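Long-range contacts in stromal cell-derived factor 2-like protein (Arabidopsis thaliana, PDB 3MAL), which takes part in endoplasmic reticulum protein quality control and the unfolded protein response, and forms a complex with ERDJ3B and BIP1 needed for accumulation of the immune receptor kinase EFR: residues A[61-67]-A[86-92]; A[33-38]-A[49-55]; A[95-99]-A[121-127]. All blocks are in the same frame, centred on the assembly; numbering follows the deposited sequence. Where two conformers were deposited one is given.

Interaction 1: residues A[61-67]-A[86-92]; sequences NSYWIVK and IRLQHMK
W64 and H90 meet on the buried side of two antiparallel strands, 64-67 and 86-90, and here the packing is close. The edge of the imidazole is turned toward the six-membered ring of the indole in an edge-to-face pair, planes at 58°, while H90 CB reaches W64 CZ3 at 3.7 Å. With CG anti to the backbone N (chi1 -167°), the H90 ring is carried back toward the 3-10 turn, where NE2 donates in its ring plane to N61 O at 2.8 Å. T93 OG1 takes up ND1, which should fix the ring's rotation. Further along the same face V66 CG2 lies beside L88 CD2. I65 and Q89 exchange two backbone bonds, K67 and R87 two more, and M91 N adds a nearly straight one to Y63 O; the strands are neighbours in the six-stranded barrel of a beta-trefoil, the fold of MIR-domain proteins. On the face of I65 and K67 one spot is tight, M91 CG against I65 CG1 at 3.5 Å, and K67 stretches out to put NZ 2.7 Å from Q89 OE1. The loose, solvent side is the end at M91 and K92. M91 SD makes an oblique Met-aromatic contact with the Y63 ring, 5.2 Å from its centroid. K92 curls back until NZ meets N61 OD1 from above the amide plane at 3.0 Å, with S60 OG as a second partner, and a water joins Y63 O to K92 N.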
# COMPACT_ATOMS: atom_id res chain seq x y z
N ASN A 61 10.59 6.94 4.62
CA ASN A 61 9.85 6.76 3.36
C ASN A 61 9.07 5.45 3.25
O ASN A 61 8.34 5.25 2.25
CB ASN A 61 10.80 6.90 2.15
CG ASN A 61 11.09 8.35 1.80
OD1 ASN A 61 10.29 9.23 2.11
ND2 ASN A 61 12.23 8.60 1.16
N SER A 62 9.20 4.57 4.25
CA SER A 62 8.39 3.35 4.31
C SER A 62 7.10 3.45 5.12
O SER A 62 6.37 2.46 5.23
CB SER A 62 9.23 2.18 4.84
OG SER A 62 10.23 1.84 3.92
N TYR A 63 6.83 4.63 5.70
CA TYR A 63 5.63 4.79 6.53
C TYR A 63 4.43 5.29 5.75
O TYR A 63 4.56 6.17 4.88
CB TYR A 63 5.90 5.70 7.73
CG TYR A 63 6.47 4.95 8.91
CD1 TYR A 63 7.80 5.16 9.33
CD2 TYR A 63 5.69 4.03 9.60
CE1 TYR A 63 8.31 4.44 10.43
CE2 TYR A 63 6.19 3.32 10.67
CZ TYR A 63 7.50 3.52 11.07
OH TYR A 63 7.95 2.79 12.14
N TRP A 64 3.28 4.70 6.07
CA TRP A 64 1.98 4.98 5.46
C TRP A 64 0.95 5.20 6.59
O TRP A 64 0.98 4.48 7.59
CB TRP A 64 1.54 3.79 4.56
CG TRP A 64 2.53 3.49 3.48
CD1 TRP A 64 3.67 2.70 3.59
CD2 TRP A 64 2.52 4.00 2.14
NE1 TRP A 64 4.35 2.70 2.39
CE2 TRP A 64 3.66 3.49 1.49
CE3 TRP A 64 1.64 4.82 1.42
CZ2 TRP A 64 3.94 3.76 0.14
CZ3 TRP A 64 1.93 5.12 0.08
CH2 TRP A 64 3.08 4.58 -0.55
N ILE A 65 0.05 6.16 6.40
CA ILE A 65 -1.08 6.35 7.33
C ILE A 65 -2.36 5.65 6.83
O ILE A 65 -2.79 5.86 5.69
CB ILE A 65 -1.35 7.85 7.63
CG1 ILE A 65 -0.09 8.54 8.15
CG2 ILE A 65 -2.47 8.00 8.67
CD1 ILE A 65 0.42 7.86 9.42
N VAL A 66 -2.96 4.78 7.65
CA VAL A 66 -4.19 4.09 7.26
C VAL A 66 -5.37 5.05 7.43
O VAL A 66 -5.60 5.59 8.53
CB VAL A 66 -4.46 2.85 8.14
CG1 VAL A 66 -5.67 2.06 7.63
CG2 VAL A 66 -3.23 1.98 8.25
N LYS A 67 -6.11 5.29 6.34
CA LYS A 67 -7.25 6.21 6.39
C LYS A 67 -8.54 5.62 5.77
O LYS A 67 -8.47 4.74 4.88
CB LYS A 67 -6.88 7.54 5.72
CG LYS A 67 -5.91 8.39 6.54
CD LYS A 67 -5.68 9.80 5.92
CE LYS A 67 -4.64 10.54 6.75
NZ LYS A 67 -4.51 12.01 6.45
N ILE A 86 -10.05 1.15 2.19
CA ILE A 86 -9.10 2.02 2.88
C ILE A 86 -8.24 2.81 1.88
O ILE A 86 -8.23 2.53 0.66
CB ILE A 86 -8.13 1.24 3.87
CG1 ILE A 86 -7.11 0.38 3.09
CG2 ILE A 86 -8.93 0.41 4.90
CD1 ILE A 86 -6.02 -0.27 3.98
N ARG A 87 -7.54 3.80 2.42
CA ARG A 87 -6.53 4.57 1.69
C ARG A 87 -5.23 4.46 2.52
O ARG A 87 -5.28 4.32 3.76
CB ARG A 87 -6.97 6.03 1.53
CG ARG A 87 -8.23 6.23 0.65
CD ARG A 87 -8.58 7.71 0.40
NE ARG A 87 -8.95 8.39 1.63
CZ ARG A 87 -9.01 9.71 1.79
NH1 ARG A 87 -8.72 10.54 0.79
NH2 ARG A 87 -9.32 10.19 2.97
N LEU A 88 -4.09 4.49 1.84
CA LEU A 88 -2.80 4.52 2.51
C LEU A 88 -2.10 5.78 2.06
O LEU A 88 -1.78 5.93 0.89
CB LEU A 88 -1.95 3.26 2.17
CG LEU A 88 -2.47 1.95 2.78
CD1 LEU A 88 -1.67 0.77 2.19
CD2 LEU A 88 -2.35 1.98 4.32
N GLN A 89 -1.88 6.70 2.99
CA GLN A 89 -1.25 7.97 2.61
C GLN A 89 0.20 7.93 3.04
O GLN A 89 0.49 7.67 4.19
CB GLN A 89 -1.98 9.15 3.25
CG GLN A 89 -1.46 10.50 2.73
CD GLN A 89 -2.19 11.69 3.37
OE1 GLN A 89 -2.62 11.64 4.53
NE2 GLN A 89 -2.29 12.78 2.61
N HIS A 90 1.11 8.20 2.11
CA HIS A 90 2.55 8.22 2.35
C HIS A 90 2.86 9.37 3.30
O HIS A 90 2.50 10.52 3.03
CB HIS A 90 3.29 8.40 1.02
CG HIS A 90 4.76 8.14 1.09
ND1 HIS A 90 5.70 9.10 0.76
CD2 HIS A 90 5.47 7.03 1.43
CE1 HIS A 90 6.92 8.60 0.91
NE2 HIS A 90 6.80 7.35 1.32
N MET A 91 3.51 9.06 4.42
CA MET A 91 3.72 10.07 5.45
C MET A 91 4.61 11.21 4.98
O MET A 91 4.34 12.38 5.27
CB MET A 91 4.32 9.47 6.72
CG MET A 91 3.32 8.84 7.67
SD MET A 91 4.11 8.46 9.27
CE MET A 91 4.19 10.05 10.05
N LYS A 92 5.66 10.87 4.25
CA LYS A 92 6.68 11.84 3.89
C LYS A 92 6.24 12.79 2.78
O LYS A 92 6.59 13.96 2.83
CB LYS A 92 8.00 11.13 3.50
CG LYS A 92 8.76 10.54 4.69
CD LYS A 92 9.53 11.59 5.44
CE LYS A 92 10.66 12.14 4.60
NZ LYS A 92 11.55 11.07 4.17
O HOH W 1 6.57 8.07 4.39

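Interaction 2: residues A[33-38]-A[49-55]; sequences FRLHSH and QSVTGFP
H36 lies almost flat against F54, an offset stack with planes at 14° and centroids 4.5 Å apart, on one face of the antiparallel pair 34-38 and 49-54. The two strands form a hairpin of the beta-trefoil, within the first MIR repeat. Both aromatic side chains leave with CG anti to the backbone N (chi1 near 180° in each), which brings the rings over each other although their residues are not paired; H36 CB meets F54 CB at 3.4 Å. The true partner of H36 is T52: T52 OG1 takes a bent bond from H36 ND1, tilted from the imidazole plane, while Q169 OE1 holds the same hydroxyl from beyond the hairpin. On the other face L35 CD1 touches V51 CG1 at 3.6 Å. At the open end of the hairpin P55 covers a face of the F33 ring, P55 CB 3.7 Å from its centroid, and G53 O comes to the ring's edge. R34 and F54 exchange two backbone bonds next to this cover, and the R34 guanidinium is held by K32 O and by a salt bridge to E188. Toward the turn, S37 OG has S50 O and Q49 OE1 both within hydrogen-bonding distance for its single proton. H38 CG instead lies between its backbone N and carbonyl carbon (chi1 41°), bringing NE2 to S50 OG, a hydroxyl also bonded to V40 O; the bond is bent, 2.9 Å long, with S50 OG in the H38 ring plane.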
# COMPACT_ATOMS: atom_id res chain seq x y z
N PHE A 33 10.60 -7.18 1.51
CA PHE A 33 10.77 -5.75 1.16
C PHE A 33 9.58 -4.91 1.65
O PHE A 33 8.45 -5.41 1.78
CB PHE A 33 10.99 -5.55 -0.36
CG PHE A 33 12.41 -5.88 -0.83
CD1 PHE A 33 13.06 -7.06 -0.44
CD2 PHE A 33 13.09 -5.01 -1.69
CE1 PHE A 33 14.39 -7.36 -0.88
CE2 PHE A 33 14.39 -5.29 -2.14
CZ PHE A 33 15.04 -6.48 -1.73
N ARG A 34 9.83 -3.63 1.93
CA ARG A 34 8.79 -2.76 2.45
C ARG A 34 8.19 -1.83 1.38
O ARG A 34 8.91 -1.24 0.57
CB ARG A 34 9.31 -1.91 3.61
CG ARG A 34 9.49 -2.63 4.89
CD ARG A 34 10.91 -3.18 4.98
NE ARG A 34 11.34 -3.32 6.36
CZ ARG A 34 11.55 -4.49 6.94
NH1 ARG A 34 11.39 -5.60 6.24
NH2 ARG A 34 11.94 -4.55 8.21
N LEU A 35 6.87 -1.68 1.40
CA LEU A 35 6.21 -0.70 0.55
C LEU A 35 6.79 0.69 0.81
O LEU A 35 6.85 1.15 1.96
CB LEU A 35 4.68 -0.76 0.78
CG LEU A 35 3.80 0.06 -0.19
CD1 LEU A 35 3.84 -0.57 -1.61
CD2 LEU A 35 2.36 0.20 0.34
N HIS A 36 7.22 1.37 -0.26
CA HIS A 36 8.06 2.54 -0.16
C HIS A 36 7.74 3.56 -1.26
O HIS A 36 7.36 3.22 -2.39
CB HIS A 36 9.52 2.06 -0.24
CG HIS A 36 10.55 3.14 -0.41
ND1 HIS A 36 10.94 3.60 -1.65
CD2 HIS A 36 11.35 3.76 0.49
CE1 HIS A 36 11.89 4.51 -1.50
NE2 HIS A 36 12.16 4.62 -0.21
N SER A 37 7.85 4.85 -0.91
CA SER A 37 7.74 5.90 -1.93
C SER A 37 8.77 6.98 -1.67
O SER A 37 9.56 6.89 -0.73
CB SER A 37 6.30 6.46 -2.04
OG SER A 37 6.10 7.15 -3.28
N HIS A 38 8.76 8.01 -2.51
CA HIS A 38 9.81 9.01 -2.48
C HIS A 38 9.43 10.06 -3.51
O HIS A 38 8.52 9.85 -4.29
CB HIS A 38 11.19 8.39 -2.78
CG HIS A 38 11.21 7.36 -3.89
ND1 HIS A 38 12.24 6.46 -4.04
CD2 HIS A 38 10.34 7.09 -4.89
CE1 HIS A 38 12.02 5.70 -5.09
NE2 HIS A 38 10.88 6.07 -5.64
N GLN A 49 4.20 9.90 -9.20
CA GLN A 49 5.23 9.52 -8.22
C GLN A 49 5.32 8.01 -8.10
O GLN A 49 4.28 7.32 -7.97
CB GLN A 49 4.90 10.12 -6.86
CG GLN A 49 5.97 9.90 -5.75
CD GLN A 49 5.60 10.60 -4.45
OE1 GLN A 49 5.26 9.96 -3.45
NE2 GLN A 49 5.65 11.94 -4.47
N SER A 50 6.54 7.48 -8.13
CA SER A 50 6.77 6.05 -8.14
C SER A 50 6.72 5.42 -6.74
O SER A 50 6.85 6.10 -5.71
CB SER A 50 8.11 5.73 -8.80
OG SER A 50 9.18 6.29 -8.04
N VAL A 51 6.44 4.13 -6.73
CA VAL A 51 6.30 3.32 -5.52
C VAL A 51 7.17 2.07 -5.77
O VAL A 51 7.18 1.54 -6.88
CB VAL A 51 4.80 2.95 -5.28
CG1 VAL A 51 4.67 1.83 -4.22
CG2 VAL A 51 3.99 4.18 -4.88
N THR A 52 7.90 1.62 -4.75
CA THR A 52 8.80 0.47 -4.87
C THR A 52 8.78 -0.39 -3.62
O THR A 52 8.15 -0.03 -2.60
CB THR A 52 10.29 0.91 -5.07
OG1 THR A 52 10.80 1.49 -3.86
CG2 THR A 52 10.44 1.89 -6.24
N GLY A 53 9.45 -1.54 -3.71
CA GLY A 53 9.79 -2.34 -2.55
C GLY A 53 11.19 -1.98 -2.06
O GLY A 53 12.13 -1.99 -2.83
N PHE A 54 11.30 -1.64 -0.78
CA PHE A 54 12.56 -1.16 -0.19
C PHE A 54 13.08 -2.13 0.92
O PHE A 54 12.36 -2.44 1.86
CB PHE A 54 12.31 0.23 0.41
CG PHE A 54 13.54 0.95 0.83
CD1 PHE A 54 14.25 1.74 -0.08
CD2 PHE A 54 14.01 0.84 2.15
CE1 PHE A 54 15.40 2.41 0.32
CE2 PHE A 54 15.17 1.52 2.55
CZ PHE A 54 15.86 2.30 1.64
N PRO A 55 14.35 -2.57 0.83
CA PRO A 55 14.75 -3.61 1.80
C PRO A 55 15.24 -3.17 3.21
O PRO A 55 15.08 -3.94 4.17
CB PRO A 55 15.87 -4.36 1.06
CG PRO A 55 16.50 -3.27 0.17
CD PRO A 55 15.37 -2.33 -0.21

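Interaction 3: residues A[95-99]-A[121-127]; sequences KWLHS and SDTGDHW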
# COMPACT_ATOMS: atom_id res chain seq x y z
N LYS A 95 1.16 11.89 -0.54
CA LYS A 95 0.44 11.33 -1.71
C LYS A 95 -0.21 9.99 -1.36
O LYS A 95 0.19 9.33 -0.38
CB LYS A 95 1.37 11.21 -2.95
CG LYS A 95 2.02 12.56 -3.39
CD LYS A 95 2.32 12.51 -4.91
CE LYS A 95 2.81 13.84 -5.51
NZ LYS A 95 2.12 15.03 -4.94
N TRP A 96 -1.23 9.60 -2.13
CA TRP A 96 -2.06 8.41 -1.83
C TRP A 96 -1.61 7.21 -2.64
O TRP A 96 -1.36 7.36 -3.83
CB TRP A 96 -3.54 8.71 -2.16
CG TRP A 96 -4.03 9.92 -1.47
CD1 TRP A 96 -4.04 11.21 -1.94
CD2 TRP A 96 -4.54 9.98 -0.14
NE1 TRP A 96 -4.53 12.07 -0.98
CE2 TRP A 96 -4.84 11.33 0.14
CE3 TRP A 96 -4.76 9.01 0.85
CZ2 TRP A 96 -5.36 11.74 1.37
CZ3 TRP A 96 -5.31 9.41 2.06
CH2 TRP A 96 -5.59 10.76 2.32
N LEU A 97 -1.50 6.04 -2.01
CA LEU A 97 -1.28 4.79 -2.76
C LEU A 97 -2.38 4.64 -3.84
O LEU A 97 -3.57 4.71 -3.53
CB LEU A 97 -1.30 3.58 -1.81
CG LEU A 97 -0.85 2.27 -2.48
CD1 LEU A 97 0.63 2.38 -2.93
CD2 LEU A 97 -1.12 1.02 -1.58
N HIS A 98 -1.98 4.42 -5.09
CA HIS A 98 -2.89 4.64 -6.24
C HIS A 98 -2.65 3.58 -7.32
O HIS A 98 -1.52 3.09 -7.50
CB HIS A 98 -2.61 6.04 -6.84
CG HIS A 98 -3.62 6.54 -7.84
ND1 HIS A 98 -4.79 7.18 -7.48
CD2 HIS A 98 -3.57 6.59 -9.20
CE1 HIS A 98 -5.43 7.57 -8.57
NE2 HIS A 98 -4.72 7.22 -9.62
N SER A 99 -3.69 3.25 -8.05
CA SER A 99 -3.58 2.42 -9.27
C SER A 99 -4.57 2.88 -10.38
O SER A 99 -5.30 3.78 -10.18
CB SER A 99 -3.49 0.88 -9.10
OG SER A 99 -3.06 0.15 -10.21
N SER A 121 -7.68 13.65 -3.81
CA SER A 121 -7.78 12.20 -3.72
C SER A 121 -8.96 11.80 -4.60
O SER A 121 -9.92 12.57 -4.73
CB SER A 121 -8.02 11.77 -2.25
OG SER A 121 -8.13 10.36 -2.11
N ASP A 122 -8.87 10.63 -5.23
CA ASP A 122 -10.03 10.08 -5.96
C ASP A 122 -10.21 8.59 -5.70
O ASP A 122 -9.45 8.00 -4.93
CB ASP A 122 -10.01 10.44 -7.45
CG ASP A 122 -8.88 9.80 -8.22
OD1 ASP A 122 -8.46 8.66 -7.91
OD2 ASP A 122 -8.43 10.43 -9.20
N THR A 123 -11.22 7.97 -6.32
CA THR A 123 -11.48 6.52 -6.10
C THR A 123 -10.30 5.59 -6.48
O THR A 123 -10.22 4.44 -6.04
CB THR A 123 -12.78 6.01 -6.78
OG1 THR A 123 -12.64 6.06 -8.20
CG2 THR A 123 -14.00 6.84 -6.35
N GLY A 124 -9.38 6.09 -7.31
CA GLY A 124 -8.21 5.31 -7.68
C GLY A 124 -7.27 5.12 -6.49
O GLY A 124 -6.33 4.33 -6.57
N ASP A 125 -7.54 5.85 -5.40
CA ASP A 125 -6.81 5.71 -4.13
C ASP A 125 -7.43 4.64 -3.22
O ASP A 125 -6.97 4.44 -2.09
CB ASP A 125 -6.79 7.05 -3.39
CG ASP A 125 -6.09 8.15 -4.17
OD1 ASP A 125 -5.20 7.88 -5.02
OD2 ASP A 125 -6.43 9.32 -3.93
N HIS A 126 -8.47 3.95 -3.69
CA HIS A 126 -9.24 3.02 -2.84
C HIS A 126 -8.79 1.56 -2.98
O HIS A 126 -8.66 1.04 -4.09
CB HIS A 126 -10.76 3.19 -3.11
CG HIS A 126 -11.26 4.57 -2.82
ND1 HIS A 126 -12.60 4.91 -2.91
CD2 HIS A 126 -10.62 5.69 -2.43
CE1 HIS A 126 -12.75 6.19 -2.61
NE2 HIS A 126 -11.56 6.68 -2.30
N TRP A 127 -8.55 0.91 -1.83
CA TRP A 127 -8.08 -0.48 -1.76
C TRP A 127 -8.95 -1.25 -0.78
O TRP A 127 -9.29 -0.73 0.30
CB TRP A 127 -6.62 -0.55 -1.30
CG TRP A 127 -5.66 0.23 -2.20
CD1 TRP A 127 -5.43 1.57 -2.17
CD2 TRP A 127 -4.83 -0.30 -3.25
NE1 TRP A 127 -4.51 1.92 -3.13
CE2 TRP A 127 -4.12 0.80 -3.81
CE3 TRP A 127 -4.61 -1.58 -3.76
CZ2 TRP A 127 -3.22 0.65 -4.87
CZ3 TRP A 127 -3.70 -1.74 -4.82
CH2 TRP A 127 -3.01 -0.62 -5.36
O HOH W 2 -4.56 5.24 -0.96
O HOH W 3 -6.93 8.99 -11.27
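H98 ND1 donates to D125 OD1 at 2.6 Å, a short His-carboxylate bond and one of three hydrogen bonds that tie strand 96-99 to the loop 121-127; the oxygen lies close to the imidazole plane, but the donor stands above the carboxylate plane. W127 NE1 points almost straight at L97 O (3.0 Å, 176°), which lies in the indole plane, though the approach is from well above the carbonyl plane. The third bond is purely backbone, S99 N to G124 O.

Within the loop, polar groups hold the carboxylates in position. D125 OD2 takes S121 OG on its anti lone pair at 2.7 Å and D122 N from above its plane, so both oxygens of D125 are engaged and the carboxylate is fixed for H98. D122 OD1 accepts from G124 N in an Asx turn, and the same oxygen comes to the edge of the imidazole at CE1. One water is held by D122 OD2 and weakly by H98 NE2.

Two CH-pi contacts add to these. S121 CB sits over the five-membered ring of W96, 4.0 Å from its centroid, and W96 NE1 is bound by D117 O. L97, with CG anti to the backbone N (chi1 -170°), lays CD2 over a face of W127. F115 stacks on H98 itself.

With its aspartate and tryptophan bonded back to strand 96-100, the loop forms a 3-10 turn at 123-125 that connects a hairpin to the next barrel strand of a beta-trefoil repeat, here the second MIR motif.

The three contacts follow one another along the chain and touch one another within the trefoil. Interactions 1 and 2, with centres about 12 Å apart, are joined by the indole of W64, whose NE1 probably bonds L35 O at 3.0 Å, and by N61 O, 3.2 Å from S37 N. Interaction 3 lies about 11 Å from interaction 1, centre to centre: W127 O accepts from I86 N at 2.8 Å and K95 O from H90 N, so strand 86-90 is held at both ends. Interactions 2 and 3, with centres about 16 Å apart, touch where Q49 NE2 lies 3.4 Å from K95 CD and L35 CD2 4.1 Å from L97 CD2. Although the protein is a putative sugar binder, these contacts contain no ligand.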